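Long-range contacts in flavocytochrome C3 fumarate reductase (Shewanella frigidimarina, PDB 1QO8), which catalyses the essentially one-way reduction of fumarate to succinate in vitro, using one FAD and four covalently bound c-type hemes per subunit: residues I369-T374 / R428-L433; H360-K365 / V492-G497. All coordinates share one frame; numbering follows the deposited sequence.

Interaction 1 (I369-T374 / R428-L433); sequences ILISET and RGYDHL. With HEM (protoporphyrin IX containing Fe), chain C.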
ATOM      1  N   ILE A 369       0.634 -26.477  -7.777  1.00 42.09           N
ATOM      2  CA  ILE A 369       1.924 -26.820  -7.163  1.00 39.86           C
ATOM      3  C   ILE A 369       3.016 -26.202  -8.063  1.00 41.03           C
ATOM      4  O   ILE A 369       2.750 -26.086  -9.268  1.00 40.41           O
ATOM      5  CB  ILE A 369       1.866 -28.364  -7.290  1.00 44.18           C
ATOM      6  CG1 ILE A 369       1.171 -28.921  -6.038  1.00 45.93           C
ATOM      7  CG2 ILE A 369       3.198 -29.017  -7.620  1.00 44.40           C
ATOM      8  CD1 ILE A 369       0.888 -30.400  -6.170  1.00 48.97           C
ATOM      9  N   LEU A 370       4.142 -25.834  -7.566  1.00 39.91           N
ATOM     10  CA  LEU A 370       5.301 -25.296  -8.218  1.00 45.65           C
ATOM     11  C   LEU A 370       5.806 -26.297  -9.307  1.00 45.16           C
ATOM     12  O   LEU A 370       5.963 -27.485  -8.967  1.00 46.02           O
ATOM     13  CB  LEU A 370       6.431 -25.015  -7.238  1.00 44.33           C
ATOM     14  CG  LEU A 370       6.344 -23.998  -6.090  1.00 50.15           C
ATOM     15  CD1 LEU A 370       7.684 -23.269  -5.847  1.00 47.40           C
ATOM     16  CD2 LEU A 370       5.312 -22.900  -6.207  1.00 47.57           C
ATOM     17  N   ILE A 371       5.802 -25.947 -10.565  1.00 46.40           N
ATOM     18  CA  ILE A 371       6.630 -26.741 -11.540  1.00 44.90           C
ATOM     19  C   ILE A 371       8.007 -26.119 -11.525  1.00 43.30           C
ATOM     20  O   ILE A 371       8.213 -24.956 -11.838  1.00 40.73           O
ATOM     21  CB  ILE A 371       5.942 -26.836 -12.889  1.00 45.96           C
ATOM     22  CG1 ILE A 371       4.678 -27.706 -12.695  1.00 49.39           C
ATOM     23  CG2 ILE A 371       6.839 -27.597 -13.901  1.00 46.21           C
ATOM     24  CD1 ILE A 371       3.470 -26.824 -12.719  1.00 55.11           C
ATOM     25  N   SER A 372       8.964 -26.846 -10.968  1.00 41.37           N
ATOM     26  CA  SER A 372      10.321 -26.471 -10.868  1.00 40.74           C
ATOM     27  C   SER A 372      10.924 -26.007 -12.227  1.00 39.71           C
ATOM     28  O   SER A 372      10.680 -26.560 -13.300  1.00 36.11           O
ATOM     29  CB  SER A 372      11.153 -27.708 -10.426  1.00 41.30           C
ATOM     30  OG  SER A 372      12.476 -27.204 -10.321  1.00 44.09           O
ATOM     31  N   GLU A 373      11.712 -24.973 -12.154  1.00 41.16           N
ATOM     32  CA  GLU A 373      12.459 -24.430 -13.336  1.00 43.36           C
ATOM     33  C   GLU A 373      13.416 -25.465 -13.873  1.00 41.67           C
ATOM     34  O   GLU A 373      13.623 -25.511 -15.098  1.00 41.02           O
ATOM     35  CB  GLU A 373      13.079 -23.104 -12.922  1.00 43.08           C
ATOM     36  CG  GLU A 373      14.318 -23.284 -12.050  1.00 48.00           C
ATOM     37  CD  GLU A 373      14.747 -21.925 -11.507  1.00 53.11           C
ATOM     38  OE1 GLU A 373      14.041 -20.913 -11.795  1.00 57.18           O
ATOM     39  OE2 GLU A 373      15.749 -21.786 -10.808  1.00 55.30           O
ATOM     40  N   THR A 374      13.814 -26.486 -13.094  1.00 42.37           N
ATOM     41  CA  THR A 374      14.654 -27.569 -13.567  1.00 43.97           C
ATOM     42  C   THR A 374      13.930 -28.448 -14.580  1.00 44.37           C
ATOM     43  O   THR A 374      14.656 -29.164 -15.336  1.00 43.05           O
ATOM     44  CB  THR A 374      15.254 -28.423 -12.452  1.00 47.17           C
ATOM     45  OG1 THR A 374      14.292 -29.312 -11.892  1.00 50.90           O
ATOM     46  CG2 THR A 374      15.845 -27.599 -11.318  1.00 47.60           C
ATOM     47  N   ARG A 428       7.852 -37.555 -13.190  1.00 38.59           N
ATOM     48  CA  ARG A 428       7.075 -38.777 -12.890  1.00 42.82           C
ATOM     49  C   ARG A 428       6.196 -38.500 -11.619  1.00 39.26           C
ATOM     50  O   ARG A 428       5.056 -38.924 -11.639  1.00 40.34           O
ATOM     51  CB  ARG A 428       7.982 -39.970 -12.718  1.00 44.01           C
ATOM     52  CG  ARG A 428       7.781 -41.426 -12.441  1.00 50.42           C
ATOM     53  CD  ARG A 428       8.807 -42.357 -13.158  1.00 54.29           C
ATOM     54  NE  ARG A 428      10.027 -41.837 -13.763  1.00 52.12           N
ATOM     55  CZ  ARG A 428      11.319 -41.710 -13.480  1.00 52.50           C
ATOM     56  NH1 ARG A 428      12.006 -42.104 -12.386  1.00 48.92           N
ATOM     57  NH2 ARG A 428      12.119 -41.097 -14.406  1.00 47.31           N
ATOM     58  N   GLY A 429       6.697 -37.785 -10.667  1.00 39.42           N
ATOM     59  CA  GLY A 429       5.913 -37.335  -9.473  1.00 41.21           C
ATOM     60  C   GLY A 429       4.758 -36.461  -9.962  1.00 43.74           C
ATOM     61  O   GLY A 429       3.633 -36.653  -9.450  1.00 41.16           O
ATOM     62  N   TYR A 430       4.946 -35.611 -10.989  1.00 38.84           N
ATOM     63  CA  TYR A 430       3.851 -34.778 -11.432  1.00 41.84           C
ATOM     64  C   TYR A 430       2.759 -35.693 -12.017  1.00 43.39           C
ATOM     65  O   TYR A 430       1.544 -35.516 -11.847  1.00 42.24           O
ATOM     66  CB  TYR A 430       4.197 -33.659 -12.370  1.00 40.83           C
ATOM     67  CG  TYR A 430       5.254 -32.660 -11.909  1.00 43.88           C
ATOM     68  CD1 TYR A 430       5.323 -32.306 -10.570  1.00 44.69           C
ATOM     69  CD2 TYR A 430       6.146 -32.045 -12.799  1.00 41.37           C
ATOM     70  CE1 TYR A 430       6.291 -31.434 -10.095  1.00 45.51           C
ATOM     71  CE2 TYR A 430       7.086 -31.145 -12.333  1.00 42.32           C
ATOM     72  CZ  TYR A 430       7.175 -30.842 -11.026  1.00 44.68           C
ATOM     73  OH  TYR A 430       8.085 -29.953 -10.474  1.00 47.08           O
ATOM     74  N   ASP A 431       3.257 -36.702 -12.743  1.00 41.46           N
ATOM     75  CA  ASP A 431       2.405 -37.651 -13.406  1.00 42.81           C
ATOM     76  C   ASP A 431       1.570 -38.357 -12.284  1.00 42.50           C
ATOM     77  O   ASP A 431       0.435 -38.637 -12.532  1.00 41.12           O
ATOM     78  CB  ASP A 431       3.200 -38.706 -14.133  1.00 41.47           C
ATOM     79  CG  ASP A 431       2.422 -39.470 -15.173  1.00 45.27           C
ATOM     80  OD1 ASP A 431       1.322 -39.044 -15.587  1.00 47.21           O
ATOM     81  OD2 ASP A 431       2.905 -40.510 -15.665  1.00 42.77           O
ATOM     82  N   HIS A 432       2.134 -38.796 -11.193  1.00 44.74           N
ATOM     83  CA  HIS A 432       1.430 -39.494 -10.126  1.00 49.61           C
ATOM     84  C   HIS A 432       0.379 -38.547  -9.506  1.00 48.10           C
ATOM     85  O   HIS A 432      -0.696 -38.972  -9.159  1.00 45.84           O
ATOM     86  CB  HIS A 432       2.332 -39.843  -8.923  1.00 52.72           C
ATOM     87  CG  HIS A 432       3.355 -40.878  -9.207  1.00 59.79           C
ATOM     88  ND1 HIS A 432       4.559 -41.014  -8.518  1.00 61.68           N
ATOM     89  CD2 HIS A 432       3.329 -41.852 -10.182  1.00 61.26           C
ATOM     90  CE1 HIS A 432       5.205 -42.053  -9.082  1.00 63.80           C
ATOM     91  NE2 HIS A 432       4.481 -42.583 -10.074  1.00 63.78           N
ATOM     92  N   LEU A 433       0.621 -37.245  -9.479  1.00 45.67           N
ATOM     93  CA  LEU A 433      -0.342 -36.223  -9.118  1.00 45.06           C
ATOM     94  C   LEU A 433      -1.349 -35.916 -10.169  1.00 44.06           C
ATOM     95  O   LEU A 433      -2.116 -34.951  -9.992  1.00 45.59           O
ATOM     96  CB  LEU A 433       0.374 -34.942  -8.635  1.00 42.31           C
ATOM     97  CG  LEU A 433       1.249 -35.229  -7.419  1.00 45.93           C
ATOM     98  CD1 LEU A 433       1.968 -33.960  -6.918  1.00 42.82           C
ATOM     99  CD2 LEU A 433       0.424 -35.849  -6.269  1.00 46.36           C
TER
HETATM  100  CHA HEM C 601       2.010 -32.982  -2.497  1.00 38.03           C
HETATM  101  CHB HEM C 601      -1.855 -35.895  -2.114  1.00 39.81           C
HETATM  102  CHC HEM C 601      -4.141 -32.152  -0.088  1.00 36.98           C
HETATM  103  CHD HEM C 601      -0.697 -29.101  -1.623  1.00 38.98           C
HETATM  104  C1A HEM C 601       1.245 -34.118  -2.527  1.00 40.06           C
HETATM  105  C2A HEM C 601       1.633 -35.487  -2.822  1.00 43.60           C
HETATM  106  C3A HEM C 601       0.577 -36.279  -2.706  1.00 38.88           C
HETATM  107  C4A HEM C 601      -0.557 -35.419  -2.357  1.00 42.62           C
HETATM  108  CMA HEM C 601       0.411 -37.800  -2.939  1.00 38.95           C
HETATM  109  CAA HEM C 601       3.073 -35.898  -3.272  1.00 39.48           C
HETATM  110  CBA HEM C 601       3.957 -36.406  -2.117  1.00 47.07           C
HETATM  111  CGA HEM C 601       4.337 -35.253  -1.218  1.00 51.28           C
HETATM  112  O1A HEM C 601       3.915 -35.359  -0.018  1.00 58.20           O
HETATM  113  O2A HEM C 601       5.019 -34.288  -1.687  1.00 50.82           O
HETATM  114  C1B HEM C 601      -2.755 -35.161  -1.350  1.00 42.26           C
HETATM  115  C2B HEM C 601      -3.943 -35.680  -0.687  1.00 39.27           C
HETATM  116  C3B HEM C 601      -4.532 -34.650  -0.109  1.00 43.60           C
HETATM  117  C4B HEM C 601      -3.794 -33.447  -0.387  1.00 40.64           C
HETATM  118  CMB HEM C 601      -4.276 -37.163  -0.690  1.00 41.43           C
HETATM  119  CAB HEM C 601      -5.779 -34.591   0.874  1.00 42.02           C
HETATM  120  CBB HEM C 601      -6.141 -35.663   1.585  1.00 40.62           C
HETATM  121  C1C HEM C 601      -3.487 -30.981  -0.391  1.00 40.09           C
HETATM  122  C2C HEM C 601      -3.859 -29.620  -0.021  1.00 41.55           C
HETATM  123  C3C HEM C 601      -2.885 -28.805  -0.417  1.00 42.29           C
HETATM  124  C4C HEM C 601      -1.863 -29.605  -1.046  1.00 41.47           C
HETATM  125  CMC HEM C 601      -5.193 -29.329   0.675  1.00 40.16           C
HETATM  126  CAC HEM C 601      -2.691 -27.255  -0.247  1.00 40.44           C
HETATM  127  CBC HEM C 601      -3.085 -26.601   0.842  1.00 41.81           C
HETATM  128  C1D HEM C 601       0.365 -29.899  -1.960  1.00 38.25           C
HETATM  129  C2D HEM C 601       1.702 -29.396  -2.342  1.00 38.85           C
HETATM  130  C3D HEM C 601       2.443 -30.468  -2.569  1.00 39.48           C
HETATM  131  C4D HEM C 601       1.645 -31.658  -2.356  1.00 37.50           C
HETATM  132  CMD HEM C 601       2.054 -27.897  -2.432  1.00 32.09           C
HETATM  133  CAD HEM C 601       3.945 -30.526  -3.026  1.00 37.59           C
HETATM  134  CBD HEM C 601       4.071 -30.885  -4.485  1.00 42.98           C
HETATM  135  CGD HEM C 601       5.489 -31.050  -5.091  1.00 47.44           C
HETATM  136  O1D HEM C 601       6.392 -30.250  -4.781  1.00 47.48           O
HETATM  137  O2D HEM C 601       5.697 -31.983  -5.892  1.00 48.60           O
HETATM  138  NA  HEM C 601      -0.103 -34.139  -2.179  1.00 41.31           N
HETATM  139  NB  HEM C 601      -2.712 -33.793  -1.177  1.00 41.09           N
HETATM  140  NC  HEM C 601      -2.256 -30.931  -1.010  1.00 41.44           N
HETATM  141  ND  HEM C 601       0.359 -31.264  -1.983  1.00 39.24           N
HETATM  142 FE   HEM C 601      -1.155 -32.542  -1.503  1.00 37.13          FE

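Interaction 2 (H360-K365 / V492-G497); sequences HPTVGK and VKVAPG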
ATOM      1  N   HIS A 360       5.970 -16.917  -8.404  1.00 40.75           N
ATOM      2  CA  HIS A 360       6.784 -18.010  -8.956  1.00 40.00           C
ATOM      3  C   HIS A 360       6.332 -18.106 -10.391  1.00 36.48           C
ATOM      4  O   HIS A 360       5.162 -18.075 -10.689  1.00 38.76           O
ATOM      5  CB  HIS A 360       6.583 -19.284  -8.121  1.00 40.89           C
ATOM      6  CG  HIS A 360       7.337 -20.441  -8.701  1.00 40.30           C
ATOM      7  ND1 HIS A 360       8.461 -20.982  -8.141  1.00 42.34           N
ATOM      8  CD2 HIS A 360       7.087 -21.184  -9.812  1.00 38.18           C
ATOM      9  CE1 HIS A 360       8.910 -21.984  -8.888  1.00 39.63           C
ATOM     10  NE2 HIS A 360       8.047 -22.138  -9.847  1.00 39.07           N
ATOM     11  N   PRO A 361       7.262 -18.203 -11.339  1.00 36.91           N
ATOM     12  CA  PRO A 361       6.940 -18.296 -12.722  1.00 36.16           C
ATOM     13  C   PRO A 361       6.072 -19.365 -13.263  1.00 34.29           C
ATOM     14  O   PRO A 361       5.388 -19.148 -14.266  1.00 34.19           O
ATOM     15  CB  PRO A 361       8.301 -18.225 -13.464  1.00 37.62           C
ATOM     16  CG  PRO A 361       9.290 -18.501 -12.420  1.00 40.64           C
ATOM     17  CD  PRO A 361       8.728 -18.310 -11.016  1.00 36.47           C
ATOM     18  N   THR A 362       6.087 -20.639 -12.914  1.00 33.89           N
ATOM     19  CA  THR A 362       5.342 -21.688 -13.529  1.00 34.91           C
ATOM     20  C   THR A 362       4.756 -22.568 -12.402  1.00 37.46           C
ATOM     21  O   THR A 362       5.374 -23.511 -11.839  1.00 36.73           O
ATOM     22  CB  THR A 362       6.357 -22.559 -14.393  1.00 35.99           C
ATOM     23  OG1 THR A 362       7.399 -22.954 -13.508  1.00 34.17           O
ATOM     24  CG2 THR A 362       6.911 -21.738 -15.548  1.00 34.68           C
ATOM     25  N   VAL A 363       3.625 -22.084 -11.849  1.00 38.59           N
ATOM     26  CA  VAL A 363       2.798 -22.872 -10.892  1.00 36.92           C
ATOM     27  C   VAL A 363       1.763 -23.643 -11.678  1.00 36.86           C
ATOM     28  O   VAL A 363       1.218 -23.068 -12.645  1.00 36.18           O
ATOM     29  CB  VAL A 363       2.033 -21.867  -9.941  1.00 35.63           C
ATOM     30  CG1 VAL A 363       1.155 -22.539  -8.946  1.00 35.96           C
ATOM     31  CG2 VAL A 363       3.111 -21.101  -9.139  1.00 33.72           C
ATOM     32  N   GLY A 364       1.409 -24.878 -11.267  1.00 33.37           N
ATOM     33  CA  GLY A 364       0.387 -25.554 -12.077  1.00 37.14           C
ATOM     34  C   GLY A 364      -0.905 -24.803 -12.150  1.00 41.12           C
ATOM     35  O   GLY A 364      -1.312 -24.217 -11.148  1.00 42.79           O
ATOM     36  N   LYS A 365      -1.651 -24.791 -13.232  1.00 45.21           N
ATOM     37  CA  LYS A 365      -2.836 -23.978 -13.346  1.00 52.66           C
ATOM     38  C   LYS A 365      -4.046 -24.761 -12.808  1.00 58.72           C
ATOM     39  O   LYS A 365      -4.970 -24.218 -12.179  1.00 61.14           O
ATOM     40  CB  LYS A 365      -3.009 -23.400 -14.746  1.00 55.07           C
ATOM     41  CG  LYS A 365      -3.554 -21.962 -14.710  1.00 61.25           C
ATOM     42  CD  LYS A 365      -4.515 -21.610 -15.835  1.00 61.97           C
ATOM     43  CE  LYS A 365      -5.406 -20.428 -15.457  1.00 63.50           C
ATOM     44  NZ  LYS A 365      -4.644 -19.224 -14.986  1.00 65.25           N
ATOM     45  N   VAL A 492       2.241 -30.106 -19.053  1.00 39.58           N
ATOM     46  CA  VAL A 492       1.681 -29.638 -17.818  1.00 42.54           C
ATOM     47  C   VAL A 492       1.219 -28.155 -18.000  1.00 41.35           C
ATOM     48  O   VAL A 492       2.014 -27.377 -18.557  1.00 37.70           O
ATOM     49  CB  VAL A 492       2.577 -29.312 -16.637  1.00 46.46           C
ATOM     50  CG1 VAL A 492       1.862 -29.617 -15.317  1.00 43.43           C
ATOM     51  CG2 VAL A 492       4.014 -29.680 -16.779  1.00 44.31           C
ATOM     52  N   LYS A 493       0.031 -27.843 -17.489  1.00 40.84           N
ATOM     53  CA  LYS A 493      -0.446 -26.464 -17.671  1.00 40.94           C
ATOM     54  C   LYS A 493       0.028 -25.536 -16.575  1.00 39.32           C
ATOM     55  O   LYS A 493      -0.051 -25.916 -15.406  1.00 36.36           O
ATOM     56  CB  LYS A 493      -1.972 -26.495 -17.771  1.00 43.47           C
ATOM     57  CG  LYS A 493      -2.613 -25.148 -18.146  1.00 47.06           C
ATOM     58  CD  LYS A 493      -4.120 -25.520 -18.252  1.00 48.75           C
ATOM     59  CE  LYS A 493      -4.999 -24.543 -18.930  1.00 52.77           C
ATOM     60  NZ  LYS A 493      -6.442 -25.089 -18.894  1.00 55.01           N
ATOM     61  N   VAL A 494       0.731 -24.422 -16.896  1.00 38.05           N
ATOM     62  CA  VAL A 494       1.293 -23.556 -15.835  1.00 34.95           C
ATOM     63  C   VAL A 494       1.026 -22.092 -16.027  1.00 34.49           C
ATOM     64  O   VAL A 494       0.593 -21.653 -17.076  1.00 38.97           O
ATOM     65  CB  VAL A 494       2.814 -23.725 -15.738  1.00 36.19           C
ATOM     66  CG1 VAL A 494       3.145 -25.213 -15.582  1.00 32.11           C
ATOM     67  CG2 VAL A 494       3.494 -23.190 -17.036  1.00 33.44           C
ATOM     68  N   ALA A 495       1.221 -21.271 -15.016  1.00 37.15           N
ATOM     69  CA  ALA A 495       1.076 -19.844 -15.002  1.00 35.99           C
ATOM     70  C   ALA A 495       1.821 -19.333 -13.793  1.00 36.54           C
ATOM     71  O   ALA A 495       2.088 -20.027 -12.811  1.00 33.60           O
ATOM     72  CB  ALA A 495      -0.417 -19.498 -15.018  1.00 36.06           C
ATOM     73  N   PRO A 496       2.407 -18.131 -13.903  1.00 36.16           N
ATOM     74  CA  PRO A 496       3.055 -17.583 -12.729  1.00 36.80           C
ATOM     75  C   PRO A 496       2.021 -17.511 -11.584  1.00 36.61           C
ATOM     76  O   PRO A 496       0.852 -17.319 -11.810  1.00 35.41           O
ATOM     77  CB  PRO A 496       3.500 -16.186 -13.150  1.00 36.58           C
ATOM     78  CG  PRO A 496       3.150 -16.042 -14.567  1.00 38.44           C
ATOM     79  CD  PRO A 496       2.179 -17.180 -14.981  1.00 34.93           C
ATOM     80  N   GLY A 497       2.519 -17.728 -10.350  1.00 40.27           N
ATOM     81  CA  GLY A 497       1.598 -17.771  -9.224  1.00 39.06           C
ATOM     82  C   GLY A 497       2.141 -16.826  -8.117  1.00 38.18           C
ATOM     83  O   GLY A 497       3.331 -16.871  -7.828  1.00 37.95           O
TER

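Interaction 1 (I369-T374 / R428-L433)
Tyr430 reaches from the end of helix 425-432 across to the loop 369-374 and meets its backbone tip-on: Ser372 N donates to Tyr430 OH over 3.3 Å, with an N-H...O angle of 160°, nearly straight. The ring is flanked rather than stacked. Ile371 CG1 lies 4.2 Å above one face, offset toward the rim, Ile371 CG2 approaches Tyr430 CE2 at 3.9 Å, and heme propionate oxygen O2D sits at the edge near the ring plane. Just past the helix end, Leu433 splits its branches between two partners. Its CD1 meets Ile369 CD1 at 3.8 Å, the two side chains crossing at about a right angle, while Leu433 CD2 lies over pyrrole ring A, 3.6 Å from heme C3A. Ile369 CD1 also touches propionate carbon CBD of the heme at 3.6 Å. An alanine in place of Tyr430 would remove the hydroxyl acceptor of Ser372 N and the ring beside Ile371, and would probably leave the loop at Ser372 less firmly held. Ser372, which by similarity binds fumarate and succinate, has a second bond: its OG, anti to the backbone N, accepts from Thr374 N at 3.2 Å, a capping bond at the start of helix 374-377. Glu373 pairs with Arg397. Outside the pair, Ile369 packs on His83, an axial heme ligand, Ile371 on strand 489-505 and Leu370 on strand 357-364.

Interaction 2 (H360-K365 / V492-G497)
The His360 imidazole has Pro361 CD 3.4 Å above one face, offset toward the rim, and its NE2 forms a weak hydrogen bond with Ile371 O. With CG anti to the backbone N (chi1 177°), the ring swings away from strand 492-497, and only CB comes near, 4.1 Å from Gly497 O. The backbone does the pairing: His360 N to Gly497 O and Gly497 N to His360 O, both 2.7 Å and in the carbonyl planes, close one antiparallel hydrogen-bonded pair. Val363 and Ala495 form another, though here Val363 N stands 32° out of the plane of the Ala495 carbonyl. Between them the register slips by one, a beta bulge at the corner of Pro361. Pro361 O faces the ring of Pro496, whose N, 3.2 Å away, has no hydrogen to offer. Val363 CG2 lies against the backbone of Gly497, 3.6 Å from Gly497 N, so close that a beta carbon there would clash. Thr362 and Val494 lie side by side, Thr362 CB 3.9 Å from Val494 CG2, while Thr362 OG1 bonds to Ile371 O. Lys365 N donates to Lys493 O, and Lys365 CG packs on Ala495 CB. Beyond the pair, Pro361 and Pro496 both touch helix 397-405. This is a bulged antiparallel ladder in a mixed sheet. It sets His360, which by similarity binds succinate, beside His499, and Pro361 beside Arg397, by similarity the proton donor, consistent with the active site of a fumarate reductase.

In the fold
From the N terminus, the chain passes the heme-bearing cytochrome region before reaching 360-365, the first strand of interaction 2. Three residues later it runs through the loop 369-374, leaves for 53 residues rich in helix, and returns at 428-433 to close interaction 1. It comes back at 492-497 to close interaction 2, so the smaller loop lies wholly within the larger. The two contacts also meet directly: Ile369 O with Gly364 N and Ile371 N with Thr362 O are probable hydrogen bonds, and Ile371 CD1 packs on Val494 CG1. Together they tie helix 425-432 and a heme to the sheet carrying strands 357-364 and 489-505.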